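Local coordinates for protein alpha-L-arabinofuranosidase B (Aspergillus kawachii, PDB 6SXT) that releases terminal non-reducing alpha-L-arabinofuranose residues from arabinoxylan, arabinan and arabinogalactan by hydrolysis, carrying an arabinose-binding domain beside its catalytic domain, at residues R346-Q358 / Y397-A409. Residues are numbered along the deposited sequence; the frame is centred on the assembly and turned at random.
Sequences RYIAHTDTTVNTQ and YIRHYNFELLLNA. With SO4 (sulfate ion), chain F; SO4 (sulfate ion), chain R.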
loop_
_atom_site.group_PDB
_atom_site.type_symbol
_atom_site.label_atom_id
_atom_site.label_comp_id
_atom_site.label_asym_id
_atom_site.label_seq_id
_atom_site.Cartn_x
_atom_site.Cartn_y
_atom_site.Cartn_z
ATOM N N ARG A 346 -0.201 30.881 15.253
ATOM C CA ARG A 346 -0.947 30.600 14.003
ATOM C C ARG A 346 -1.757 29.323 14.149
ATOM O O ARG A 346 -1.372 28.381 14.898
ATOM C CB ARG A 346 -0.057 30.499 12.774
ATOM C CG ARG A 346 0.900 31.673 12.612
ATOM C CD ARG A 346 1.721 31.631 11.374
ATOM N NE ARG A 346 1.005 31.983 10.167
ATOM C CZ ARG A 346 0.922 33.234 9.690
ATOM N NH1 ARG A 346 0.249 33.484 8.595
ATOM N NH2 ARG A 346 1.532 34.214 10.322
ATOM N N TYR A 347 -2.848 29.263 13.427
ATOM C CA TYR A 347 -3.809 28.146 13.387
ATOM C C TYR A 347 -4.088 27.770 11.939
ATOM O O TYR A 347 -3.960 28.603 11.018
ATOM C CB TYR A 347 -5.131 28.513 14.057
ATOM C CG TYR A 347 -5.033 28.633 15.544
ATOM C CD1 TYR A 347 -4.515 29.798 16.103
ATOM C CD2 TYR A 347 -5.486 27.647 16.400
ATOM C CE1 TYR A 347 -4.400 29.959 17.460
ATOM C CE2 TYR A 347 -5.376 27.785 17.775
ATOM C CZ TYR A 347 -4.894 28.985 18.302
ATOM O OH TYR A 347 -4.762 29.113 19.663
ATOM N N ILE A 348 -4.465 26.494 11.715
ATOM C CA ILE A 348 -4.870 26.038 10.378
ATOM C C ILE A 348 -6.207 26.714 10.058
ATOM O O ILE A 348 -7.201 26.530 10.791
ATOM C CB ILE A 348 -5.001 24.495 10.291
ATOM C CG1 ILE A 348 -3.663 23.851 10.681
ATOM C CG2 ILE A 348 -5.478 24.110 8.900
ATOM C CD1 ILE A 348 -3.621 22.344 10.486
ATOM N N ALA A 349 -6.183 27.431 8.968
ATOM C CA ALA A 349 -7.380 28.161 8.521
ATOM C C ALA A 349 -7.510 27.994 7.021
ATOM O O ALA A 349 -6.843 27.120 6.388
ATOM C CB ALA A 349 -7.245 29.616 8.931
ATOM N N HIS A 350 -8.352 28.792 6.364
ATOM C CA HIS A 350 -8.396 28.726 4.911
ATOM C C HIS A 350 -8.850 30.105 4.396
ATOM O O HIS A 350 -9.537 30.824 5.162
ATOM C CB HIS A 350 -9.287 27.588 4.406
ATOM C CG HIS A 350 -10.735 27.831 4.658
ATOM N ND1 HIS A 350 -11.541 28.362 3.651
ATOM C CD2 HIS A 350 -11.510 27.619 5.743
ATOM C CE1 HIS A 350 -12.767 28.469 4.147
ATOM N NE2 HIS A 350 -12.782 28.043 5.429
ATOM N N THR A 351 -8.445 30.372 3.185
ATOM C CA THR A 351 -8.923 31.545 2.380
ATOM C C THR A 351 -9.520 30.950 1.119
ATOM O O THR A 351 -8.752 30.476 0.248
ATOM C CB THR A 351 -7.801 32.519 2.068
ATOM O OG1 THR A 351 -7.155 32.831 3.301
ATOM C CG2 THR A 351 -8.369 33.773 1.421
ATOM N N ASP A 352 -10.836 30.846 1.069
ATOM C CA ASP A 352 -11.555 30.077 0.033
ATOM C C ASP A 352 -10.939 28.658 -0.023
ATOM O O ASP A 352 -10.917 28.031 1.036
ATOM C CB ASP A 352 -11.547 30.857 -1.280
ATOM C CG ASP A 352 -12.406 32.120 -1.089
ATOM O OD1 ASP A 352 -13.411 32.026 -0.375
ATOM O OD2 ASP A 352 -12.001 33.128 -1.642
ATOM N N THR A 353 -10.486 28.190 -1.171
ATOM C CA THR A 353 -10.021 26.763 -1.246
ATOM C C THR A 353 -8.617 26.612 -0.687
ATOM O O THR A 353 -8.238 25.398 -0.489
ATOM C CB THR A 353 -10.028 26.214 -2.664
ATOM O OG1 THR A 353 -9.100 26.917 -3.468
ATOM C CG2 THR A 353 -11.411 26.280 -3.276
ATOM N N THR A 354 -7.847 27.666 -0.453
ATOM C CA THR A 354 -6.453 27.559 0.015
ATOM C C THR A 354 -6.461 27.293 1.522
ATOM O O THR A 354 -6.815 28.172 2.332
ATOM C CB THR A 354 -5.621 28.802 -0.292
ATOM O OG1 THR A 354 -5.651 29.018 -1.695
ATOM C CG2 THR A 354 -4.186 28.630 0.135
ATOM N N VAL A 355 -5.964 26.126 1.955
ATOM C CA VAL A 355 -5.733 25.889 3.391
ATOM C C VAL A 355 -4.378 26.474 3.779
ATOM O O VAL A 355 -3.345 26.260 3.080
ATOM C CB VAL A 355 -5.831 24.367 3.683
ATOM C CG1 VAL A 355 -5.630 24.117 5.148
ATOM C CG2 VAL A 355 -7.138 23.802 3.176
ATOM N N ASN A 356 -4.355 27.250 4.850
ATOM C CA ASN A 356 -3.181 28.054 5.238
ATOM C C ASN A 356 -3.065 28.112 6.743
ATOM O O ASN A 356 -3.881 27.530 7.467
ATOM C CB ASN A 356 -3.196 29.435 4.541
ATOM C CG ASN A 356 -4.490 30.223 4.711
ATOM O OD1 ASN A 356 -4.815 30.989 3.767
ATOM N ND2 ASN A 356 -5.137 30.091 5.840
ATOM N N THR A 357 -2.045 28.833 7.236
ATOM C CA THR A 357 -2.009 29.174 8.649
ATOM C C THR A 357 -2.111 30.707 8.748
ATOM O O THR A 357 -1.550 31.382 7.884
ATOM C CB THR A 357 -0.794 28.624 9.391
ATOM O OG1 THR A 357 0.347 29.358 8.959
ATOM C CG2 THR A 357 -0.602 27.131 9.134
ATOM N N GLN A 358 -2.793 31.108 9.789
ATOM C CA GLN A 358 -3.001 32.530 10.128
ATOM C C GLN A 358 -2.985 32.674 11.637
ATOM O O GLN A 358 -3.442 31.803 12.401
ATOM C CB GLN A 358 -4.335 32.965 9.514
ATOM C CG GLN A 358 -4.344 32.922 8.008
ATOM C CD GLN A 358 -5.623 33.497 7.425
ATOM O OE1 GLN A 358 -5.939 34.675 7.649
ATOM N NE2 GLN A 358 -6.361 32.702 6.670
ATOM N N TYR A 397 -14.476 19.765 2.845
ATOM C CA TYR A 397 -13.474 19.100 3.695
ATOM C C TYR A 397 -12.084 19.416 3.189
ATOM O O TYR A 397 -11.846 19.636 2.034
ATOM C CB TYR A 397 -13.677 17.582 3.660
ATOM C CG TYR A 397 -15.007 17.105 4.149
ATOM C CD1 TYR A 397 -16.107 17.140 3.303
ATOM C CD2 TYR A 397 -15.184 16.638 5.442
ATOM C CE1 TYR A 397 -17.343 16.713 3.728
ATOM C CE2 TYR A 397 -16.418 16.182 5.876
ATOM C CZ TYR A 397 -17.487 16.220 5.007
ATOM O OH TYR A 397 -18.697 15.769 5.453
ATOM N N ILE A 398 -11.119 19.350 4.102
ATOM C CA ILE A 398 -9.687 19.405 3.769
ATOM C C ILE A 398 -9.345 18.134 2.975
ATOM O O ILE A 398 -9.639 17.029 3.452
ATOM C CB ILE A 398 -8.810 19.531 5.023
ATOM C CG1 ILE A 398 -9.212 20.772 5.847
ATOM C CG2 ILE A 398 -7.363 19.563 4.569
ATOM C CD1 ILE A 398 -8.338 21.046 7.046
ATOM N N ARG A 399 -8.799 18.323 1.786
ATOM C CA ARG A 399 -8.384 17.201 0.909
ATOM C C ARG A 399 -7.047 17.569 0.314
ATOM O O ARG A 399 -6.732 18.750 0.078
ATOM C CB ARG A 399 -9.459 16.892 -0.134
ATOM C CG ARG A 399 -9.700 18.013 -1.150
ATOM C CD ARG A 399 -8.782 18.011 -2.347
ATOM N NE ARG A 399 -8.967 16.858 -3.192
ATOM C CZ ARG A 399 -9.972 16.666 -4.025
ATOM N NH1 ARG A 399 -10.854 17.639 -4.270
ATOM N NH2 ARG A 399 -10.145 15.503 -4.629
ATOM N N HIS A 400 -6.232 16.571 0.016
ATOM C CA HIS A 400 -5.012 16.838 -0.748
ATOM C C HIS A 400 -5.284 16.704 -2.249
ATOM O O HIS A 400 -6.103 15.861 -2.691
ATOM C CB HIS A 400 -3.827 15.994 -0.230
ATOM C CG HIS A 400 -3.960 14.512 -0.396
ATOM N ND1 HIS A 400 -3.669 13.897 -1.592
ATOM C CD2 HIS A 400 -4.234 13.565 0.513
ATOM C CE1 HIS A 400 -3.798 12.587 -1.412
ATOM N NE2 HIS A 400 -4.196 12.363 -0.135
ATOM N N TYR A 401 -4.552 17.491 -3.021
ATOM C CA TYR A 401 -4.645 17.555 -4.486
ATOM C C TYR A 401 -3.334 18.121 -4.992
ATOM O O TYR A 401 -2.924 19.237 -4.607
ATOM C CB TYR A 401 -5.818 18.469 -4.894
ATOM C CG TYR A 401 -6.090 18.377 -6.359
ATOM C CD1 TYR A 401 -5.401 19.150 -7.267
ATOM C CD2 TYR A 401 -7.015 17.465 -6.820
ATOM C CE1 TYR A 401 -5.658 19.028 -8.625
ATOM C CE2 TYR A 401 -7.282 17.335 -8.169
ATOM C CZ TYR A 401 -6.596 18.128 -9.061
ATOM O OH TYR A 401 -6.837 17.986 -10.388
ATOM N N ASN A 402 -2.613 17.338 -5.792
ATOM C CA ASN A 402 -1.221 17.672 -6.141
ATOM C C ASN A 402 -0.425 17.910 -4.853
ATOM O O ASN A 402 0.518 18.705 -4.820
ATOM C CB ASN A 402 -1.128 18.908 -7.054
ATOM C CG ASN A 402 -1.462 18.578 -8.491
ATOM O OD1 ASN A 402 -1.237 17.449 -8.936
ATOM N ND2 ASN A 402 -2.054 19.540 -9.204
ATOM N N PHE A 403 -0.826 17.241 -3.754
ATOM C CA PHE A 403 -0.157 17.287 -2.433
ATOM C C PHE A 403 -0.241 18.660 -1.752
ATOM O O PHE A 403 0.380 18.858 -0.701
ATOM C CB PHE A 403 1.307 16.835 -2.522
ATOM C CG PHE A 403 1.444 15.433 -3.077
ATOM C CD1 PHE A 403 0.691 14.388 -2.565
ATOM C CD2 PHE A 403 2.253 15.198 -4.151
ATOM C CE1 PHE A 403 0.812 13.105 -3.098
ATOM C CE2 PHE A 403 2.424 13.908 -4.637
ATOM C CZ PHE A 403 1.663 12.897 -4.139
ATOM N N GLU A 404 -1.116 19.535 -2.256
ATOM C CA GLU A 404 -1.517 20.745 -1.501
ATOM C C GLU A 404 -2.857 20.460 -0.820
ATOM O O GLU A 404 -3.725 19.740 -1.379
ATOM C CB GLU A 404 -1.637 21.961 -2.430
ATOM C CG GLU A 404 -1.958 23.221 -1.622
ATOM C CD GLU A 404 -1.856 24.519 -2.420
ATOM O OE1 GLU A 404 -1.347 24.448 -3.561
ATOM O OE2 GLU A 404 -2.235 25.601 -1.854
ATOM N N LEU A 405 -3.060 20.996 0.378
ATOM C CA LEU A 405 -4.351 20.837 1.077
ATOM C C LEU A 405 -5.307 21.949 0.605
ATOM O O LEU A 405 -4.949 23.144 0.729
ATOM C CB LEU A 405 -4.225 20.884 2.588
ATOM C CG LEU A 405 -3.279 19.812 3.176
ATOM C CD1 LEU A 405 -3.455 19.756 4.657
ATOM C CD2 LEU A 405 -3.520 18.449 2.557
ATOM N N LEU A 406 -6.444 21.499 0.150
ATOM C CA LEU A 406 -7.487 22.392 -0.397
ATOM C C LEU A 406 -8.764 22.114 0.340
ATOM O O LEU A 406 -8.981 21.031 0.883
ATOM C CB LEU A 406 -7.714 22.144 -1.877
ATOM C CG LEU A 406 -6.519 22.305 -2.819
ATOM C CD1 LEU A 406 -7.003 22.018 -4.214
ATOM C CD2 LEU A 406 -5.850 23.678 -2.734
ATOM N N LEU A 407 -9.600 23.152 0.481
ATOM C CA LEU A 407 -10.941 22.975 1.010
ATOM C C LEU A 407 -11.910 22.846 -0.159
ATOM O O LEU A 407 -12.176 23.876 -0.853
ATOM C CB LEU A 407 -11.336 24.161 1.916
ATOM C CG LEU A 407 -12.736 24.068 2.491
ATOM C CD1 LEU A 407 -12.896 22.860 3.420
ATOM C CD2 LEU A 407 -13.081 25.329 3.270
ATOM N N ASN A 408 -12.428 21.645 -0.389
ATOM C CA ASN A 408 -13.280 21.329 -1.543
ATOM C C ASN A 408 -14.527 20.624 -1.073
ATOM O O ASN A 408 -14.543 19.924 -0.012
ATOM C CB ASN A 408 -12.560 20.493 -2.613
ATOM C CG ASN A 408 -11.408 21.137 -3.332
ATOM O OD1 ASN A 408 -10.493 20.447 -3.807
ATOM N ND2 ASN A 408 -11.382 22.463 -3.525
ATOM N N ALA A 409 -15.602 20.767 -1.834
ATOM C CA ALA A 409 -16.862 20.108 -1.528
ATOM C C ALA A 409 -16.744 18.591 -1.789
ATOM O O ALA A 409 -16.265 18.201 -2.857
ATOM C CB ALA A 409 -17.981 20.705 -2.360
HETATM S S SO4 F . -15.277 23.340 -4.403
HETATM O O1 SO4 F . -16.488 23.636 -3.719
HETATM O O2 SO4 F . -14.191 24.081 -3.899
HETATM O O3 SO4 F . -15.374 23.720 -5.771
HETATM O O4 SO4 F . -15.020 21.896 -4.314
HETATM S S SO4 R . 1.022 37.073 8.097
HETATM O O1 SO4 R . 0.888 38.432 7.627
HETATM O O2 SO4 R . 0.653 37.015 9.496
HETATM O O3 SO4 R . 0.150 36.208 7.290
HETATM O O4 SO4 R . 2.401 36.662 7.953
#
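Two beta-hairpins of the beta-trefoil arabinose-binding domain meet here: the type II' turn of 346-358 comes up against strand 404-409 of the second hairpin. Contact between the backbones is brief, a single bridge, Thr-354 with Leu-406, with strands 354-358 and 404-409 at 122°. Leu-407 N gives a hydrogen bond to Thr-353 O (2.8 Å), and Leu-406 CA adds a CA-H...O contact to that oxygen; the bond from Val-355 N to Leu-405 O is weak, at 3.4 Å. Val-355 points into the join, its CB 4.0 Å from Leu-405 CB and its CG2 against the backbone of Leu-405 and Leu-406. Leu-452, a substrate-binding residue, touches both Val-355 and Leu-405. The 401-404 turn carries Asn-402 and Phe-403, which with His-400 bind substrate. Arg-399 ties the strands of that hairpin together through NH1 to Asn-408 OD1 (2.9 Å) and forms a salt bridge with Asp-419. The His-350 ring is held by ND1 to Asp-352 O (2.7 Å), on a lone pair in the carbonyl plane, and by NE2 to Asp-392. CG anti to the backbone N (chi1 179°) and chi2 of 63° together bring Leu-407 CD2 over the His-350 ring centre, a CH-pi contact 3.3 Å from the centroid.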